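Local coordinates for ABC-type branched-chain amino acid transport systems periplasmic component-like protein (PDB 4N03) that binds fatty acids as the substrate-binding component of an ABC transporter, probably delivering them to the membrane permease, at the palmitic acid site. Residues are numbered along the deposited sequence; one frame, centred on the assembly and turned at random.

The palmitic acid site. Residues 46, 49, 53, 84, 107-110, 129-131, 144, 148, 180, 255-256, 279-281, 309-310, 313, 355. With PLM (palmitic acid), chain B.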
loop_
_atom_site.group_PDB
_atom_site.type_symbol
_atom_site.label_atom_id
_atom_site.label_comp_id
_atom_site.label_asym_id
_atom_site.label_seq_id
_atom_site.Cartn_x
_atom_site.Cartn_y
_atom_site.Cartn_z
ATOM N N TYR A 46 -4.851 -5.336 9.865
ATOM C CA TYR A 46 -5.228 -4.997 8.489
ATOM C C TYR A 46 -6.270 -5.936 7.876
ATOM O O TYR A 46 -6.516 -5.836 6.696
ATOM C CB TYR A 46 -3.996 -4.874 7.599
ATOM C CG TYR A 46 -3.211 -3.652 7.962
ATOM C CD1 TYR A 46 -3.729 -2.423 7.744
ATOM C CD2 TYR A 46 -1.958 -3.726 8.558
ATOM C CE1 TYR A 46 -3.061 -1.260 8.088
ATOM C CE2 TYR A 46 -1.249 -2.564 8.905
ATOM C CZ TYR A 46 -1.806 -1.342 8.675
ATOM O OH TYR A 46 -1.128 -0.194 8.951
ATOM N N LEU A 49 -8.690 -4.811 5.016
ATOM C CA LEU A 49 -7.954 -4.325 3.840
ATOM C C LEU A 49 -7.257 -5.476 3.149
ATOM O O LEU A 49 -7.292 -5.547 1.921
ATOM C CB LEU A 49 -6.994 -3.206 4.196
ATOM C CG LEU A 49 -7.740 -1.915 4.606
ATOM C CD1 LEU A 49 -6.803 -1.006 5.358
ATOM C CD2 LEU A 49 -8.317 -1.161 3.425
ATOM N N ILE A 53 -7.915 -6.466 -0.761
ATOM C CA ILE A 53 -6.831 -6.602 -1.721
ATOM C C ILE A 53 -6.849 -7.986 -2.380
ATOM O O ILE A 53 -6.727 -8.132 -3.583
ATOM C CB ILE A 53 -5.474 -6.307 -1.061
ATOM C CG1 ILE A 53 -5.413 -4.860 -0.583
ATOM C CG2 ILE A 53 -4.357 -6.575 -2.026
ATOM C CD1 ILE A 53 -4.304 -4.609 0.415
ATOM N N TYR A 84 -0.450 -10.166 10.032
ATOM C CA TYR A 84 0.457 -9.033 10.306
ATOM C C TYR A 84 1.516 -9.407 11.356
ATOM O O TYR A 84 1.775 -8.640 12.264
ATOM C CB TYR A 84 -0.306 -7.732 10.642
ATOM C CG TYR A 84 0.483 -6.475 10.337
ATOM C CD1 TYR A 84 0.739 -6.103 9.054
ATOM C CD2 TYR A 84 0.911 -5.638 11.346
ATOM C CE1 TYR A 84 1.484 -4.974 8.749
ATOM C CE2 TYR A 84 1.619 -4.471 11.059
ATOM C CZ TYR A 84 1.896 -4.153 9.757
ATOM O OH TYR A 84 2.615 -3.003 9.500
ATOM N N LEU A 107 1.457 -8.493 1.893
ATOM C CA LEU A 107 1.080 -7.347 2.716
ATOM C C LEU A 107 2.124 -7.112 3.811
ATOM O O LEU A 107 2.488 -8.029 4.518
ATOM C CB LEU A 107 -0.274 -7.596 3.375
ATOM C CG LEU A 107 -0.883 -6.377 4.067
ATOM C CD1 LEU A 107 -2.397 -6.400 3.886
ATOM C CD2 LEU A 107 -0.527 -6.306 5.539
ATOM N N GLY A 108 2.503 -5.864 3.996
ATOM C CA GLY A 108 3.200 -5.455 5.194
ATOM C C GLY A 108 4.702 -5.258 5.069
ATOM O O GLY A 108 5.399 -6.126 4.565
ATOM N N SER A 109 5.209 -4.116 5.562
ATOM C CA SER A 109 6.620 -3.797 5.416
ATOM C C SER A 109 7.528 -4.746 6.200
ATOM O O SER A 109 8.468 -5.308 5.602
ATOM C CB SER A 109 6.916 -2.321 5.716
ATOM O OG SER A 109 6.258 -1.484 4.792
ATOM N N PRO A 110 7.288 -4.954 7.485
ATOM C CA PRO A 110 8.207 -5.865 8.192
ATOM C C PRO A 110 8.154 -7.290 7.704
ATOM O O PRO A 110 9.132 -8.041 7.800
ATOM C CB PRO A 110 7.785 -5.740 9.641
ATOM C CG PRO A 110 7.090 -4.419 9.743
ATOM C CD PRO A 110 6.364 -4.286 8.421
ATOM N N SER A 129 2.051 -4.894 -0.694
ATOM C CA SER A 129 1.192 -3.773 -0.176
ATOM C C SER A 129 1.890 -3.277 1.095
ATOM O O SER A 129 1.661 -3.682 2.229
ATOM C CB SER A 129 -0.240 -4.209 0.066
ATOM O OG SER A 129 -0.849 -4.631 -1.121
ATOM N N ALA A 130 2.912 -2.465 0.844
ATOM C CA ALA A 130 3.912 -2.035 1.765
ATOM C C ALA A 130 4.782 -1.010 1.037
ATOM O O ALA A 130 5.134 -1.232 -0.110
ATOM C CB ALA A 130 4.754 -3.182 2.208
ATOM N N TRP A 131 5.057 0.093 1.667
ATOM C CA TRP A 131 5.676 1.207 0.984
ATOM C C TRP A 131 6.908 1.790 1.686
ATOM O O TRP A 131 7.270 2.920 1.482
ATOM C CB TRP A 131 4.606 2.255 0.625
ATOM C CG TRP A 131 3.604 1.694 -0.324
ATOM C CD1 TRP A 131 3.811 1.563 -1.633
ATOM C CD2 TRP A 131 2.340 1.036 -0.045
ATOM N NE1 TRP A 131 2.765 0.919 -2.245
ATOM C CE2 TRP A 131 1.858 0.548 -1.263
ATOM C CE3 TRP A 131 1.605 0.784 1.109
ATOM C CZ2 TRP A 131 0.642 -0.137 -1.369
ATOM C CZ3 TRP A 131 0.410 0.125 0.999
ATOM C CH2 TRP A 131 -0.063 -0.324 -0.223
ATOM N N THR A 144 5.159 -0.247 -5.250
ATOM C CA THR A 144 4.260 0.547 -6.087
ATOM C C THR A 144 4.114 1.960 -5.542
ATOM O O THR A 144 4.499 2.215 -4.403
ATOM C CB THR A 144 2.893 -0.122 -6.168
ATOM O OG1 THR A 144 2.377 -0.261 -4.851
ATOM C CG2 THR A 144 2.982 -1.504 -6.842
ATOM N N TYR A 148 6.666 5.783 1.916
ATOM C CA TYR A 148 5.995 6.433 3.026
ATOM C C TYR A 148 6.529 7.795 3.372
ATOM O O TYR A 148 5.839 8.698 3.796
ATOM C CB TYR A 148 6.067 5.574 4.264
ATOM C CG TYR A 148 5.213 4.348 4.238
ATOM C CD1 TYR A 148 3.836 4.389 3.923
ATOM C CD2 TYR A 148 5.749 3.121 4.500
ATOM C CE1 TYR A 148 3.062 3.241 3.927
ATOM C CE2 TYR A 148 4.963 1.980 4.515
ATOM C CZ TYR A 148 3.603 2.044 4.231
ATOM O OH TYR A 148 2.767 0.943 4.225
ATOM N N TYR A 180 7.628 0.529 8.502
ATOM C CA TYR A 180 6.489 1.336 8.025
ATOM C C TYR A 180 6.514 2.693 8.742
ATOM O O TYR A 180 6.759 3.724 8.110
ATOM C CB TYR A 180 5.168 0.568 8.236
ATOM C CG TYR A 180 3.901 1.377 8.246
ATOM C CD1 TYR A 180 3.731 2.550 7.534
ATOM C CD2 TYR A 180 2.800 0.913 8.947
ATOM C CE1 TYR A 180 2.531 3.256 7.552
ATOM C CE2 TYR A 180 1.586 1.575 8.932
ATOM C CZ TYR A 180 1.448 2.734 8.254
ATOM O OH TYR A 180 0.244 3.428 8.226
ATOM N N ASN A 255 -1.197 5.845 4.382
ATOM C CA ASN A 255 -2.249 5.389 3.474
ATOM C C ASN A 255 -3.158 4.307 3.990
ATOM O O ASN A 255 -4.253 4.115 3.454
ATOM C CB ASN A 255 -1.695 5.034 2.086
ATOM C CG ASN A 255 -0.776 3.830 2.077
ATOM O OD1 ASN A 255 -0.985 2.894 2.820
ATOM N ND2 ASN A 255 0.216 3.849 1.185
ATOM N N SER A 256 -2.763 3.604 5.043
ATOM C CA SER A 256 -3.525 2.474 5.570
ATOM C C SER A 256 -4.165 2.773 6.903
ATOM O O SER A 256 -4.771 1.868 7.516
ATOM C CB SER A 256 -2.664 1.230 5.688
ATOM O OG SER A 256 -1.665 1.410 6.674
ATOM N N THR A 279 -1.809 9.450 0.339
ATOM C CA THR A 279 -1.730 8.185 -0.345
ATOM C C THR A 279 -1.477 8.382 -1.821
ATOM O O THR A 279 -2.033 9.308 -2.420
ATOM C CB THR A 279 -3.056 7.398 -0.173
ATOM O OG1 THR A 279 -2.954 6.189 -0.918
ATOM C CG2 THR A 279 -4.284 8.183 -0.599
ATOM N N ALA A 280 -0.673 7.517 -2.431
ATOM C CA ALA A 280 -0.462 7.535 -3.863
ATOM C C ALA A 280 -1.641 6.934 -4.642
ATOM O O ALA A 280 -1.684 7.054 -5.847
ATOM C CB ALA A 280 0.782 6.745 -4.235
ATOM N N GLY A 281 -2.552 6.235 -3.945
ATOM C CA GLY A 281 -3.667 5.554 -4.590
ATOM C C GLY A 281 -4.941 6.371 -4.629
ATOM O O GLY A 281 -5.299 7.031 -3.670
ATOM N N SER A 309 -10.130 1.362 -0.575
ATOM C CA SER A 309 -8.975 1.694 -1.393
ATOM C C SER A 309 -8.076 0.456 -1.575
ATOM O O SER A 309 -7.285 0.399 -2.508
ATOM C CB SER A 309 -8.263 2.884 -0.799
ATOM O OG SER A 309 -9.075 4.042 -0.905
ATOM N N GLY A 310 -8.226 -0.570 -0.728
ATOM C CA GLY A 310 -7.561 -1.824 -0.936
ATOM C C GLY A 310 -8.030 -2.560 -2.181
ATOM O O GLY A 310 -7.270 -3.290 -2.827
ATOM N N ASN A 313 -5.964 -1.154 -4.909
ATOM C CA ASN A 313 -4.621 -1.650 -4.765
ATOM C C ASN A 313 -4.458 -3.074 -5.241
ATOM O O ASN A 313 -3.519 -3.410 -5.958
ATOM C CB ASN A 313 -4.179 -1.523 -3.298
ATOM C CG ASN A 313 -2.754 -1.984 -3.073
ATOM O OD1 ASN A 313 -1.782 -1.484 -3.696
ATOM N ND2 ASN A 313 -2.612 -2.886 -2.200
ATOM N N THR A 355 -2.660 5.934 -10.676
ATOM C CA THR A 355 -1.266 5.980 -10.208
ATOM C C THR A 355 -0.317 5.503 -11.310
ATOM O O THR A 355 0.176 4.395 -11.284
ATOM C CB THR A 355 -1.100 5.094 -8.965
ATOM O OG1 THR A 355 -2.128 5.337 -7.989
ATOM C CG2 THR A 355 0.243 5.327 -8.297
HETATM C C1 PLM B . 2.971 -1.630 6.320
HETATM O O1 PLM B . 3.644 -1.102 5.395
HETATM O O2 PLM B . 3.389 -2.533 7.076
HETATM C C2 PLM B . 1.505 -1.278 6.423
HETATM C C3 PLM B . 0.730 -2.162 5.352
HETATM C C4 PLM B . -0.718 -1.760 5.187
HETATM C C5 PLM B . -1.454 -2.633 4.229
HETATM C C6 PLM B . -2.916 -2.278 3.885
HETATM C C7 PLM B . -2.968 -1.385 2.653
HETATM C C8 PLM B . -4.315 -0.807 2.318
HETATM C C9 PLM B . -4.432 -0.183 0.940
HETATM C CA PLM B . -4.093 1.325 0.869
HETATM C CB PLM B . -3.965 1.724 -0.655
HETATM C CC PLM B . -2.614 2.445 -0.940
HETATM C CD PLM B . -2.167 2.389 -2.386
HETATM C CE PLM B . -0.834 3.045 -2.721
HETATM C CF PLM B . -0.213 2.403 -3.971
HETATM C CG PLM B . -0.698 2.982 -5.289
#
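The palmitic acid lies in the cleft between the two lobes of a periplasmic binding protein of the leucine-binding family, where the protein hides 551 of its 575 Å² of surface. The site is a worked example of dividing recognition between a polar clamp and a long channel of aromatic, aliphatic and uncharged polar groups. At the clamp, each carboxyl oxygen accepts from more than one donor. Palmitic acid O2 takes the backbone N-H of Ser109, at the start of helix 109-122, in a nearly straight bond of 2.8 Å (170° at H), and the phenol OH of Tyr84 at 2.6 Å. Ser109 OG, set beside its own backbone N (chi1 -63°), turns to O1 of the palmitic acid at 2.7 Å, so one residue serves both oxygens. Tyr148 OH reaches palmitic acid O1 at 2.5 Å. The helix start and these donors would probably favour an ionised acid. The Tyr148 ring is sandwiched, with Trp131 CB over the centre of one face and Tyr180 CD1 toward the rim of the other.

Beyond the carboxyl group, Tyr46 lays its ring face against palmitic acid C4, 3.7 Å from the ring centroid, while Tyr180 presents a face to C2. The Tyr46 hydroxyl shares a hydrogen bond with Ser256 OG, which probably helps fix the ring's rotation. An alanine in place of Tyr46 would probably leave the C2 to C4 stretch less firmly held, since the face under C4 and the link to Ser256 OG would be lost. Leu107 lies beside C5 and Leu49 beside C8. Asn313 ND2 donates to Ser129 OG in its amide plane. Palmitic acid CE sits over one face of Trp131, toward the rim, and CF near CZ2 and NE1. Trp131 NE1 donates in the ring plane to Thr144 OG1 at 2.9 Å. The terminal methyl, palmitic acid CG, ends 3.9 Å from Thr355 CG2.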